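Side-chain contacts in polymeric Immunoglobulin Receptor (Oncorhynchus mykiss, PDB 5F1S), which probably binds polymeric immunoglobulins through its ectodomain, the part known as secretory component, in mucosal immunity: residues 62-67 with 71-76; 31-36 with 75-80; 18-23 with 88-93; 138-143 with 174-179; 193-196 with 201-204. All coordinates share one frame; numbering follows the deposited sequence.

Contact 1 (62-67 with 71-76); sequences VVMFDD and QVFTVT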
# COMPACT_ATOMS: atom_id res chain seq x y z
N VAL A 62 7.85 -11.32 10.57
CA VAL A 62 8.60 -10.06 10.70
C VAL A 62 10.08 -10.39 10.49
O VAL A 62 10.54 -11.50 10.79
CB VAL A 62 8.35 -9.42 12.08
CG1 VAL A 62 8.86 -10.33 13.18
CG2 VAL A 62 9.00 -8.07 12.17
N VAL A 63 10.79 -9.46 9.89
CA VAL A 63 12.23 -9.59 9.63
C VAL A 63 12.90 -8.30 10.05
O VAL A 63 12.35 -7.22 9.83
CB VAL A 63 12.53 -9.84 8.13
CG1 VAL A 63 14.01 -10.14 7.94
CG2 VAL A 63 11.75 -10.99 7.60
N MET A 64 14.09 -8.41 10.65
CA MET A 64 14.90 -7.28 11.09
C MET A 64 16.26 -7.35 10.42
O MET A 64 16.85 -8.42 10.32
CB MET A 64 15.07 -7.35 12.64
CG MET A 64 16.28 -6.71 13.24
SD MET A 64 15.93 -4.99 13.48
CE MET A 64 14.72 -4.93 14.85
N PHE A 65 16.76 -6.21 9.95
CA PHE A 65 18.10 -6.12 9.41
C PHE A 65 18.73 -4.83 9.92
O PHE A 65 18.38 -3.74 9.44
CB PHE A 65 18.11 -6.12 7.89
CG PHE A 65 19.46 -5.82 7.28
CD1 PHE A 65 20.58 -6.50 7.72
CD2 PHE A 65 19.61 -4.91 6.26
CE1 PHE A 65 21.83 -6.27 7.15
CE2 PHE A 65 20.88 -4.67 5.67
CZ PHE A 65 21.98 -5.33 6.16
N ASP A 66 19.66 -4.94 10.85
CA ASP A 66 20.41 -3.77 11.32
C ASP A 66 21.65 -3.57 10.47
O ASP A 66 22.45 -4.52 10.28
CB ASP A 66 20.78 -3.93 12.80
CG ASP A 66 21.43 -2.67 13.39
OD1 ASP A 66 21.18 -1.55 12.89
OD2 ASP A 66 22.18 -2.83 14.38
N ASP A 67 21.83 -2.34 9.98
CA ASP A 67 22.95 -1.96 9.12
C ASP A 67 23.68 -0.79 9.78
O ASP A 67 23.44 0.38 9.47
CB ASP A 67 22.49 -1.64 7.70
CG ASP A 67 23.66 -1.36 6.77
OD1 ASP A 67 24.78 -1.10 7.27
OD2 ASP A 67 23.44 -1.36 5.55
N GLN A 71 23.42 3.27 9.57
CA GLN A 71 22.79 3.87 10.74
C GLN A 71 21.27 3.74 10.66
O GLN A 71 20.51 4.66 10.98
CB GLN A 71 23.22 5.33 10.93
CG GLN A 71 24.75 5.39 11.26
CD GLN A 71 25.34 6.77 11.22
OE1 GLN A 71 24.63 7.76 11.23
NE2 GLN A 71 26.65 6.84 11.14
N VAL A 72 20.83 2.59 10.22
CA VAL A 72 19.41 2.30 10.10
C VAL A 72 19.23 0.81 10.32
O VAL A 72 20.05 0.00 9.86
CB VAL A 72 18.86 2.75 8.74
CG1 VAL A 72 19.62 2.10 7.56
CG2 VAL A 72 17.33 2.50 8.61
N PHE A 73 18.16 0.45 11.00
CA PHE A 73 17.69 -0.93 10.94
C PHE A 73 16.32 -0.94 10.28
O PHE A 73 15.51 -0.04 10.49
CB PHE A 73 17.69 -1.61 12.33
CG PHE A 73 16.78 -1.00 13.41
CD1 PHE A 73 17.26 0.02 14.24
CD2 PHE A 73 15.52 -1.53 13.67
CE1 PHE A 73 16.48 0.51 15.31
CE2 PHE A 73 14.73 -1.04 14.74
CZ PHE A 73 15.21 -0.03 15.55
N THR A 74 16.10 -1.94 9.43
CA THR A 74 14.92 -2.03 8.61
C THR A 74 14.08 -3.20 9.12
O THR A 74 14.60 -4.31 9.31
CB THR A 74 15.33 -2.25 7.15
OG1 THR A 74 16.20 -1.20 6.73
CG2 THR A 74 14.11 -2.23 6.21
N VAL A 75 12.80 -2.93 9.36
CA VAL A 75 11.87 -3.94 9.82
C VAL A 75 10.89 -4.23 8.69
O VAL A 75 10.30 -3.31 8.13
CB VAL A 75 11.14 -3.49 11.10
CG1 VAL A 75 10.15 -4.56 11.52
CG2 VAL A 75 12.14 -3.21 12.23
N THR A 76 10.76 -5.49 8.31
CA THR A 76 9.84 -5.88 7.26
C THR A 76 8.72 -6.71 7.88
O THR A 76 8.98 -7.71 8.55
CB THR A 76 10.57 -6.69 6.17
OG1 THR A 76 11.61 -5.88 5.64
CG2 THR A 76 9.60 -7.11 5.04
O HOH W 1 18.80 -1.64 7.39
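Strands 62-67 and 72-76 form the antiparallel D-E hairpin of a V-set immunoglobulin domain, with Val63 facing Thr76, Met64 facing Val75 and Phe65 facing Thr74. The hydrogen-bonded pairs carry the backbone: Phe65 N donates to Thr74 O at 2.9 Å, and Thr74 N returns a bond to Phe65 O from above the carbonyl plane. A water beside this pair, on the face of Phe65 and Thr74, donates to Phe65 O and Val72 O and accepts from Thr74 OG1 at 2.7 Å; Phe65 O thus has two donors. Towards the turn Gln71 and Val72 both face Asp67, a G1 beta bulge whose two bonds to Asp67 O are weak.

The side chains of Val62, Met64, Phe73 and Val75 pack on the core side. Met64 bends at both of its outer torsions (chi2 84°, chi3 71°), which brings SD within 3.5 Å of Phe73 CD2 in an oblique Met-aromatic contact. Its methyl CE continues to Val75 CG2 at 4.1 Å, while Val75 CG1 meets Val62 CG2 at 3.8 Å. Phe73 CG lies between its backbone N and carbonyl carbon (chi1 62°), and the ring leads away from strand 62-67 into the core. Asp66 sets its carboxylate nearly perpendicular to that ring, with OD1 3.5 Å from Phe73 CB. OD1 is hydrogen-bonded to the Tyr22 hydroxyl and OD2 forms a salt bridge with Lys31, which together fix the carboxylate. Such a hairpin, with one face turned to the core, forms an edge of the ABED sheet in the immunoglobulin sandwich.

Contact 2 (31-36 with 75-80); sequences KYWCRG and VTMTEL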
# COMPACT_ATOMS: atom_id res chain seq x y z
N LYS A 31 18.94 -3.89 18.41
CA LYS A 31 17.77 -3.15 17.93
C LYS A 31 16.54 -4.04 18.08
O LYS A 31 16.62 -5.27 17.99
CB LYS A 31 17.94 -2.74 16.46
CG LYS A 31 19.30 -2.10 16.12
CD LYS A 31 19.61 -0.92 17.07
CE LYS A 31 20.82 -0.10 16.54
NZ LYS A 31 22.08 -0.92 16.44
N TYR A 32 15.39 -3.41 18.28
CA TYR A 32 14.17 -4.19 18.43
C TYR A 32 12.98 -3.44 17.85
O TYR A 32 13.04 -2.25 17.56
CB TYR A 32 13.94 -4.60 19.90
CG TYR A 32 13.64 -3.49 20.86
CD1 TYR A 32 12.34 -3.17 21.20
CD2 TYR A 32 14.67 -2.77 21.47
CE1 TYR A 32 12.08 -2.13 22.13
CE2 TYR A 32 14.41 -1.74 22.37
CZ TYR A 32 13.11 -1.45 22.70
OH TYR A 32 12.83 -0.44 23.58
N TRP A 33 11.92 -4.21 17.63
CA TRP A 33 10.65 -3.74 17.06
C TRP A 33 9.55 -4.20 17.99
O TRP A 33 9.44 -5.40 18.27
CB TRP A 33 10.46 -4.30 15.66
CG TRP A 33 9.24 -3.96 14.94
CD1 TRP A 33 8.21 -4.80 14.58
CD2 TRP A 33 8.91 -2.68 14.41
NE1 TRP A 33 7.27 -4.11 13.88
CE2 TRP A 33 7.70 -2.82 13.70
CE3 TRP A 33 9.55 -1.44 14.42
CZ2 TRP A 33 7.07 -1.75 13.07
CZ3 TRP A 33 8.95 -0.38 13.76
CH2 TRP A 33 7.72 -0.54 13.10
N CYS A 34 8.75 -3.24 18.49
CA CYS A 34 7.80 -3.43 19.58
C CYS A 34 6.40 -3.10 19.07
O CYS A 34 6.25 -2.20 18.24
CB CYS A 34 8.16 -2.50 20.79
SG CYS A 34 8.17 -3.40 22.38
N ARG A 35 5.37 -3.78 19.57
CA ARG A 35 3.97 -3.45 19.26
C ARG A 35 3.24 -3.03 20.53
O ARG A 35 3.35 -3.71 21.56
CB ARG A 35 3.28 -4.64 18.63
CG ARG A 35 1.86 -4.33 18.20
CD ARG A 35 1.16 -5.52 17.65
NE ARG A 35 -0.17 -5.04 17.24
CZ ARG A 35 -1.11 -5.81 16.69
NH1 ARG A 35 -0.88 -7.10 16.48
NH2 ARG A 35 -2.28 -5.27 16.36
N GLY A 36 2.47 -1.95 20.44
CA GLY A 36 1.61 -1.47 21.52
C GLY A 36 1.48 0.04 21.44
O GLY A 36 2.33 0.76 20.92
N VAL A 75 12.80 -2.93 9.36
CA VAL A 75 11.87 -3.94 9.82
C VAL A 75 10.89 -4.23 8.69
O VAL A 75 10.30 -3.31 8.13
CB VAL A 75 11.14 -3.49 11.10
CG1 VAL A 75 10.15 -4.56 11.52
CG2 VAL A 75 12.14 -3.21 12.23
N THR A 76 10.76 -5.49 8.31
CA THR A 76 9.84 -5.88 7.26
C THR A 76 8.72 -6.71 7.88
O THR A 76 8.98 -7.71 8.55
CB THR A 76 10.57 -6.69 6.17
OG1 THR A 76 11.61 -5.88 5.64
CG2 THR A 76 9.60 -7.11 5.04
N MET A 77 7.48 -6.30 7.66
CA MET A 77 6.34 -7.06 8.13
C MET A 77 5.59 -7.50 6.88
O MET A 77 5.27 -6.67 6.01
CB MET A 77 5.42 -6.24 9.07
CG MET A 77 6.13 -5.78 10.35
SD MET A 77 4.97 -4.87 11.39
CE MET A 77 4.18 -6.22 12.03
N THR A 78 5.33 -8.78 6.78
CA THR A 78 4.75 -9.33 5.56
C THR A 78 3.31 -9.79 5.77
O THR A 78 2.86 -10.11 6.89
CB THR A 78 5.59 -10.52 5.03
OG1 THR A 78 5.58 -11.56 6.02
CG2 THR A 78 7.06 -10.08 4.75
N GLU A 79 2.58 -9.82 4.67
CA GLU A 79 1.23 -10.40 4.66
C GLU A 79 0.40 -9.82 5.80
O GLU A 79 -0.24 -10.54 6.58
CB GLU A 79 1.28 -11.92 4.75
CG GLU A 79 2.31 -12.60 3.84
CD GLU A 79 1.74 -13.09 2.54
OE1 GLU A 79 0.59 -12.74 2.20
OE2 GLU A 79 2.45 -13.85 1.84
N LEU A 80 0.38 -8.50 5.90
CA LEU A 80 -0.27 -7.86 7.03
C LEU A 80 -1.76 -8.15 7.03
O LEU A 80 -2.42 -8.06 6.00
CB LEU A 80 -0.04 -6.36 6.98
CG LEU A 80 1.36 -5.97 7.45
CD1 LEU A 80 1.67 -4.54 7.03
CD2 LEU A 80 1.46 -6.08 8.99
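The backbones of 31-36 and 75-80 belong to opposing sheets of the sandwich and share no hydrogen bond; Trp33 and Val75 make their closest approach, with CA atoms 7.3 Å apart. Both residues, and Met77 as well, point their CB atoms at the other segment, so the gap is bridged by side chains. The Trp33 indole is carried towards strand 72-77 with CG opposite the backbone N (chi1 179°). Val75 CG1 sits squarely over the five-membered ring of Trp33, 3.5 Å from its centroid and only 4° off the normal, a CH-pi contact. The second methyl, Val75 CG2, reaches towards the six-membered ring, 3.8 Å from Trp33 CE3. Met77 approaches the same indole at its edge instead: Trp33 NE1 gives a weak hydrogen bond to Met77 SD at 3.5 Å. Putting a leucine at Trp33 would probably leave Met77 SD without its N-H partner and open a gap beneath Val75 CG1. Around the trio, Trp33 also meets the ring of Tyr88 and touches Cys20 and Cys90. A tryptophan on strand C, buried between the sheets beside the intersheet disulfide, is a hallmark of immunoglobulin V-set cores.

Contact 3 (18-23 with 88-93); sequences IPCHYG and YWCGVE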
# COMPACT_ATOMS: atom_id res chain seq x y z
N ILE A 18 10.07 -0.79 6.84
CA ILE A 18 10.08 0.37 7.72
C ILE A 18 11.53 0.65 8.10
O ILE A 18 12.15 -0.17 8.79
CB ILE A 18 9.24 0.13 8.98
CG1 ILE A 18 7.79 -0.07 8.53
CG2 ILE A 18 9.37 1.27 9.93
CD1 ILE A 18 6.94 -0.71 9.57
N PRO A 19 12.07 1.82 7.76
CA PRO A 19 13.40 2.23 8.28
C PRO A 19 13.29 2.84 9.66
O PRO A 19 12.56 3.83 9.87
CB PRO A 19 13.86 3.28 7.26
CG PRO A 19 12.54 3.97 6.85
CD PRO A 19 11.51 2.85 6.84
N CYS A 20 14.16 2.38 10.55
CA CYS A 20 14.36 2.95 11.87
C CYS A 20 15.77 3.52 11.87
O CYS A 20 16.74 2.78 12.08
CB CYS A 20 14.21 1.90 12.96
SG CYS A 20 12.54 1.14 13.11
N HIS A 21 15.87 4.83 11.66
CA HIS A 21 17.16 5.50 11.60
C HIS A 21 17.59 5.89 13.01
O HIS A 21 16.77 6.23 13.86
CB HIS A 21 17.14 6.74 10.69
CG HIS A 21 17.14 6.41 9.21
ND1 HIS A 21 18.29 6.28 8.46
CD2 HIS A 21 16.12 6.16 8.37
CE1 HIS A 21 17.97 5.98 7.21
NE2 HIS A 21 16.66 5.93 7.14
N TYR A 22 18.89 5.83 13.26
CA TYR A 22 19.36 6.12 14.60
C TYR A 22 20.69 6.85 14.57
O TYR A 22 21.43 6.82 13.59
CB TYR A 22 19.51 4.86 15.43
CG TYR A 22 20.33 3.78 14.81
CD1 TYR A 22 21.70 3.72 15.00
CD2 TYR A 22 19.74 2.79 14.03
CE1 TYR A 22 22.47 2.68 14.46
CE2 TYR A 22 20.52 1.74 13.45
CZ TYR A 22 21.88 1.71 13.71
OH TYR A 22 22.66 0.67 13.23
N GLY A 23 20.98 7.52 15.67
CA GLY A 23 22.18 8.31 15.75
C GLY A 23 23.40 7.43 15.84
O GLY A 23 23.33 6.26 16.25
N TYR A 88 3.31 0.74 16.62
CA TYR A 88 4.57 0.02 16.69
C TYR A 88 5.71 0.97 17.03
O TYR A 88 5.63 2.19 16.81
CB TYR A 88 4.85 -0.66 15.36
CG TYR A 88 3.91 -1.79 15.02
CD1 TYR A 88 2.64 -1.54 14.49
CD2 TYR A 88 4.27 -3.10 15.27
CE1 TYR A 88 1.79 -2.58 14.17
CE2 TYR A 88 3.41 -4.16 14.96
CZ TYR A 88 2.17 -3.88 14.42
OH TYR A 88 1.35 -4.93 14.12
N TRP A 89 6.79 0.40 17.59
CA TRP A 89 7.95 1.19 18.04
C TRP A 89 9.26 0.61 17.54
O TRP A 89 9.47 -0.59 17.64
CB TRP A 89 8.05 1.24 19.57
CG TRP A 89 6.86 1.79 20.22
CD1 TRP A 89 5.67 1.12 20.44
CD2 TRP A 89 6.69 3.10 20.73
NE1 TRP A 89 4.79 1.96 21.06
CE2 TRP A 89 5.37 3.18 21.23
CE3 TRP A 89 7.50 4.25 20.79
CZ2 TRP A 89 4.86 4.34 21.81
CZ3 TRP A 89 6.98 5.39 21.35
CH2 TRP A 89 5.67 5.42 21.86
N CYS A 90 10.08 1.46 16.93
CA CYS A 90 11.52 1.25 16.78
C CYS A 90 12.17 1.41 18.13
O CYS A 90 11.89 2.41 18.81
CB CYS A 90 12.12 2.33 15.86
SG CYS A 90 11.54 2.55 14.21
N GLY A 91 13.04 0.48 18.54
CA GLY A 91 13.77 0.64 19.80
C GLY A 91 15.24 0.28 19.68
O GLY A 91 15.64 -0.57 18.89
N VAL A 92 16.06 0.95 20.51
CA VAL A 92 17.46 0.56 20.73
C VAL A 92 17.58 0.11 22.18
O VAL A 92 17.10 0.80 23.09
CB VAL A 92 18.45 1.70 20.45
CG1 VAL A 92 19.90 1.18 20.70
CG2 VAL A 92 18.32 2.32 19.02
N GLU A 93 18.17 -1.07 22.40
CA GLU A 93 18.28 -1.63 23.75
C GLU A 93 19.53 -1.05 24.40
O GLU A 93 20.63 -1.52 24.15
CB GLU A 93 18.33 -3.14 23.71
CG GLU A 93 18.43 -3.77 25.08
CD GLU A 93 18.19 -5.26 24.99
OE1 GLU A 93 17.00 -5.64 24.81
OE2 GLU A 93 19.18 -6.03 25.00
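Cys20 and Cys90 form the intersheet disulfide of the V-set immunoglobulin sandwich, joining strand 16-22 (strand B) of one sheet to strand 86-92 (strand F) of the other. The covalent link is the substance of this contact: Cys20 SG and Cys90 SG lie 2.0 Å apart, and the two CA atoms come to 5.9 Å, close for residues of facing sheets. Both cysteines use the same first torsion, with SG opposite the carbonyl carbon and beside the backbone N (chi1 -64° and -58°); with both CB atoms turned to the other strand, the sulfurs meet between the sheets.

No hydrogen bond joins the two segments. The backbone bonds run within each sheet instead, as from Cys20 to Phe73 and from Trp89 to Cys34, while the bridge ties the layers together.

Packing surrounds the bridge: Trp33 touches both cysteines, Phe73 lies against Cys20 and Cys90 touches Thr4; both cysteines are buried. Along the strands the neighbours alternate: Pro19, His21 and Trp89 turn their CB atoms away from the opposite segment, as expected when only every second residue faces the core. The disulfide is left-handed: with the S-S bond turned by -76°, Cys20 CB and Cys90 CB stand 3.6 Å apart.

Contact 4 (138-143 with 174-179); sequences GYRQHE and DLTKAF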
# COMPACT_ATOMS: atom_id res chain seq x y z
N GLY A 138 -8.85 -10.05 0.50
CA GLY A 138 -10.17 -10.64 0.48
C GLY A 138 -10.90 -10.49 -0.83
O GLY A 138 -12.00 -11.06 -0.95
N TYR A 139 -10.37 -9.72 -1.78
CA TYR A 139 -11.03 -9.52 -3.07
C TYR A 139 -10.40 -10.33 -4.19
O TYR A 139 -10.76 -10.14 -5.36
CB TYR A 139 -11.04 -8.02 -3.41
CG TYR A 139 -11.94 -7.28 -2.42
CD1 TYR A 139 -13.30 -7.33 -2.54
CD2 TYR A 139 -11.42 -6.59 -1.33
CE1 TYR A 139 -14.14 -6.71 -1.64
CE2 TYR A 139 -12.23 -5.97 -0.42
CZ TYR A 139 -13.61 -6.02 -0.59
OH TYR A 139 -14.46 -5.42 0.30
N ARG A 140 -9.47 -11.23 -3.88
CA ARG A 140 -8.77 -11.95 -4.94
C ARG A 140 -9.73 -12.69 -5.87
O ARG A 140 -9.52 -12.71 -7.09
CB ARG A 140 -7.75 -12.91 -4.32
CG ARG A 140 -6.50 -12.18 -3.87
CD ARG A 140 -5.60 -13.00 -3.00
NE ARG A 140 -4.42 -12.22 -2.64
CZ ARG A 140 -3.67 -12.44 -1.57
NH1 ARG A 140 -3.97 -13.43 -0.72
NH2 ARG A 140 -2.63 -11.64 -1.34
N GLN A 141 -10.76 -13.30 -5.32
CA GLN A 141 -11.67 -14.13 -6.11
C GLN A 141 -12.90 -13.38 -6.60
O GLN A 141 -13.76 -14.00 -7.24
CB GLN A 141 -12.16 -15.32 -5.29
CG GLN A 141 -11.07 -16.11 -4.59
CD GLN A 141 -10.09 -16.70 -5.58
OE1 GLN A 141 -10.40 -16.83 -6.77
NE2 GLN A 141 -8.89 -17.05 -5.11
N HIS A 142 -13.06 -12.10 -6.28
CA HIS A 142 -14.20 -11.33 -6.75
C HIS A 142 -14.01 -10.94 -8.22
O HIS A 142 -12.90 -10.67 -8.69
CB HIS A 142 -14.37 -10.05 -5.94
CG HIS A 142 -14.95 -10.24 -4.58
ND1 HIS A 142 -14.38 -11.04 -3.61
CD2 HIS A 142 -16.04 -9.67 -4.00
CE1 HIS A 142 -15.09 -10.96 -2.50
NE2 HIS A 142 -16.11 -10.15 -2.71
N GLU A 143 -15.11 -10.88 -8.95
CA GLU A 143 -15.03 -10.25 -10.25
C GLU A 143 -14.68 -8.78 -10.01
O GLU A 143 -15.12 -8.18 -9.03
CB GLU A 143 -16.35 -10.38 -11.02
CG GLU A 143 -17.48 -9.68 -10.41
CD GLU A 143 -18.75 -9.86 -11.22
OE1 GLU A 143 -18.83 -10.83 -12.03
OE2 GLU A 143 -19.65 -9.01 -11.06
N ASP A 174 -4.45 -9.45 -12.06
CA ASP A 174 -3.36 -10.37 -11.80
C ASP A 174 -3.72 -11.42 -10.76
O ASP A 174 -2.86 -12.25 -10.42
CB ASP A 174 -2.07 -9.62 -11.39
CG ASP A 174 -2.11 -9.02 -9.96
OD1 ASP A 174 -2.99 -9.33 -9.17
OD2 ASP A 174 -1.20 -8.24 -9.63
N LEU A 175 -4.96 -11.43 -10.27
CA LEU A 175 -5.52 -12.45 -9.40
C LEU A 175 -4.92 -12.45 -8.01
O LEU A 175 -5.32 -13.28 -7.19
CB LEU A 175 -5.36 -13.85 -10.00
CG LEU A 175 -5.99 -14.00 -11.39
CD1 LEU A 175 -5.63 -15.37 -11.97
CD2 LEU A 175 -7.51 -13.81 -11.34
N THR A 176 -4.02 -11.55 -7.70
CA THR A 176 -3.43 -11.54 -6.37
C THR A 176 -3.48 -10.18 -5.68
O THR A 176 -3.76 -10.14 -4.47
CB THR A 176 -1.99 -12.03 -6.46
OG1 THR A 176 -1.38 -11.87 -5.18
CG2 THR A 176 -1.19 -11.26 -7.43
N LYS A 177 -3.28 -9.07 -6.41
CA LYS A 177 -3.05 -7.76 -5.78
C LYS A 177 -3.67 -6.58 -6.52
O LYS A 177 -3.85 -5.54 -5.90
CB LYS A 177 -1.53 -7.44 -5.68
CG LYS A 177 -0.66 -8.39 -4.95
CD LYS A 177 0.74 -7.78 -4.76
CE LYS A 177 1.43 -7.39 -6.07
NZ LYS A 177 2.85 -6.93 -5.81
N ALA A 178 -3.87 -6.65 -7.84
CA ALA A 178 -4.15 -5.46 -8.62
C ALA A 178 -4.81 -5.87 -9.91
O ALA A 178 -4.56 -6.97 -10.43
CB ALA A 178 -2.88 -4.67 -8.97
N PHE A 179 -5.64 -4.97 -10.44
CA PHE A 179 -6.11 -5.13 -11.81
C PHE A 179 -5.90 -3.83 -12.54
O PHE A 179 -6.01 -2.76 -11.94
CB PHE A 179 -7.59 -5.63 -11.86
CG PHE A 179 -8.65 -4.72 -11.24
CD1 PHE A 179 -9.41 -3.87 -12.03
CD2 PHE A 179 -8.95 -4.81 -9.91
CE1 PHE A 179 -10.41 -3.10 -11.49
CE2 PHE A 179 -9.96 -4.04 -9.35
CZ PHE A 179 -10.70 -3.18 -10.14
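Arg140 NE donates to the backbone carbonyl Thr176 O at 2.8 Å, the one hydrogen bond between these two loops and an almost straight one (175°). The oxygen lies at the edge of the guanidinium group, practically in its plane, and receives the N-H on a lone pair in its own carbonyl plane. Arg140 reaches it with a chain extended from CG to NE, which runs past the preceding carbonyl and leaves CG 3.7 Å from Leu175 O. The Thr176 hydroxyl stays more distant, OG1 being 4.0 Å from Arg140 NE. With a methionine in place of Arg140, Thr176 O would probably lose this N-H donor and the two loops their direct polar tie.

One layer out, Asp174 shapes the loop that presents the carbonyl. Asp174 OD1 accepts three backbone N-H groups, with Lys177 N at 2.8 Å on the syn lone pair. Thr176 N meets OD1 at 2.9 Å from the anti side but well out of the carboxylate plane, and Ala178 N at 3.1 Å from above it. The bond from Thr176 makes an Asx turn, and Asp174 N closes the loop on Ala178 O. On the other side Arg140 occupies a type I turn from Tyr139 to His142, closed by His142 N to Tyr139 O at 3.2 Å. Lys144 braces this turn through the carbonyls of Tyr139 and His142.

The contact joins the loop between strands 129-135 and 144-148 to the turn between strands 169-173 and 178-183, at the surface of the second immunoglobulin domain; Lys177 O is hydrogen-bonded to Arg14 of the first.

Contact 5 (193-196 with 201-204); sequences WYWC and QQVA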
# COMPACT_ATOMS: atom_id res chain seq x y z
N TRP A 193 -15.57 11.01 -13.94
CA TRP A 193 -15.36 10.13 -12.82
C TRP A 193 -15.79 8.70 -13.13
O TRP A 193 -16.85 8.46 -13.73
CB TRP A 193 -16.15 10.63 -11.62
CG TRP A 193 -15.53 11.81 -10.93
CD1 TRP A 193 -15.93 13.13 -11.00
CD2 TRP A 193 -14.38 11.78 -10.08
NE1 TRP A 193 -15.09 13.90 -10.23
CE2 TRP A 193 -14.13 13.11 -9.67
CE3 TRP A 193 -13.53 10.76 -9.63
CZ2 TRP A 193 -13.07 13.43 -8.80
CZ3 TRP A 193 -12.47 11.09 -8.79
CH2 TRP A 193 -12.27 12.42 -8.37
N TYR A 194 -14.99 7.77 -12.61
CA TYR A 194 -15.15 6.33 -12.77
C TYR A 194 -14.93 5.64 -11.44
O TYR A 194 -14.41 6.23 -10.48
CB TYR A 194 -14.14 5.75 -13.77
CG TYR A 194 -14.37 6.23 -15.18
CD1 TYR A 194 -15.09 5.45 -16.08
CD2 TYR A 194 -13.89 7.50 -15.59
CE1 TYR A 194 -15.32 5.89 -17.37
CE2 TYR A 194 -14.12 7.96 -16.87
CZ TYR A 194 -14.83 7.13 -17.77
OH TYR A 194 -15.09 7.53 -19.05
N TRP A 195 -15.22 4.35 -11.41
CA TRP A 195 -14.98 3.51 -10.25
C TRP A 195 -14.19 2.28 -10.66
O TRP A 195 -14.52 1.64 -11.67
CB TRP A 195 -16.29 3.03 -9.63
CG TRP A 195 -17.22 4.02 -9.11
CD1 TRP A 195 -18.42 4.37 -9.66
CD2 TRP A 195 -17.08 4.80 -7.93
NE1 TRP A 195 -19.05 5.31 -8.87
CE2 TRP A 195 -18.26 5.57 -7.79
CE3 TRP A 195 -16.09 4.91 -6.96
CZ2 TRP A 195 -18.45 6.46 -6.75
CZ3 TRP A 195 -16.31 5.80 -5.87
CH2 TRP A 195 -17.48 6.54 -5.79
N CYS A 196 -13.14 1.96 -9.88
CA CYS A 196 -12.61 0.61 -9.74
C CYS A 196 -13.42 -0.05 -8.64
O CYS A 196 -13.55 0.53 -7.57
CB CYS A 196 -11.12 0.59 -9.33
SG CYS A 196 -9.96 1.31 -10.43
N GLN A 201 -17.09 -2.66 -2.53
CA GLN A 201 -16.10 -1.62 -2.29
C GLN A 201 -15.72 -0.98 -3.61
O GLN A 201 -15.75 -1.62 -4.66
CB GLN A 201 -14.83 -2.18 -1.64
CG GLN A 201 -15.00 -2.74 -0.26
CD GLN A 201 -15.80 -1.88 0.59
OE1 GLN A 201 -15.54 -0.68 0.73
NE2 GLN A 201 -16.83 -2.48 1.18
N GLN A 202 -15.32 0.30 -3.56
CA GLN A 202 -15.00 1.01 -4.78
C GLN A 202 -13.95 2.07 -4.48
O GLN A 202 -13.76 2.46 -3.33
CB GLN A 202 -16.23 1.65 -5.40
CG GLN A 202 -17.22 2.34 -4.48
CD GLN A 202 -18.56 2.69 -5.20
OE1 GLN A 202 -19.09 1.93 -6.04
NE2 GLN A 202 -19.12 3.84 -4.84
N VAL A 203 -13.24 2.48 -5.51
CA VAL A 203 -12.35 3.64 -5.39
C VAL A 203 -12.55 4.50 -6.64
O VAL A 203 -12.65 3.98 -7.76
CB VAL A 203 -10.86 3.23 -5.21
CG1 VAL A 203 -10.32 2.43 -6.38
CG2 VAL A 203 -10.03 4.50 -5.06
N ALA A 204 -12.69 5.82 -6.43
CA ALA A 204 -12.95 6.76 -7.51
C ALA A 204 -11.68 7.14 -8.28
O ALA A 204 -10.60 7.33 -7.70
CB ALA A 204 -13.64 8.02 -6.94
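Cys196 and Val203 form a hydrogen-bonded antiparallel pair, Cys196 N giving to Val203 O at 3.0 Å and Val203 N to Cys196 O at 2.9 Å. On the side of this pair facing the core, Val203 CG1 touches Cys196 CB at 3.6 Å. The opposite face belongs to Trp195, Gln202 and Ala204. Here the Gln202 amide lies over one face of the Trp195 indole, the two planes 20° apart in a stack. Gln202 NE2 stands over the six-membered ring, 3.3 Å from Trp195 CH2, while CG adds a CH-pi contact to the same ring. Gln202 gets there by placing CG between its backbone N and carbonyl carbon (chi1 42°) and then running extended along the ring. Ala204 CB fills the angle between two tryptophans, 3.6 Å from Trp195 CZ3 and 3.8 Å from Trp193 CZ3.

Cys196 is disulfide-bonded to Cys133 of the facing sheet, and Trp193 meets Tyr206 edge-to-face. This F-G hairpin occupies the interior of its sheet: strand 192-198 has strand 144-148 on its other side, and strand 201-210 is flanked by the parallel strand 120-124.

The five contacts fall into two groups, one in each V-set domain. Contacts 1, 2 and 3 crowd together with centres about 8 to 10 Å apart: contacts 1 and 2 share Val75 and Thr76 on strand 72-77, and both lie inside the chain loop closed by contact 3. Contact 1 lies within one sheet, pairing its strands 62-67 and 72-77, while contacts 2 and 3 join that sheet to its partner. Contacts 4 and 5 follow later in the chain, their centres about 15 Å apart, and touch where Phe179 packs on Cys196. Contacts of different domains have centres about 26 to 37 Å apart and do not touch one another, consistent with two immunoglobulin modules in tandem.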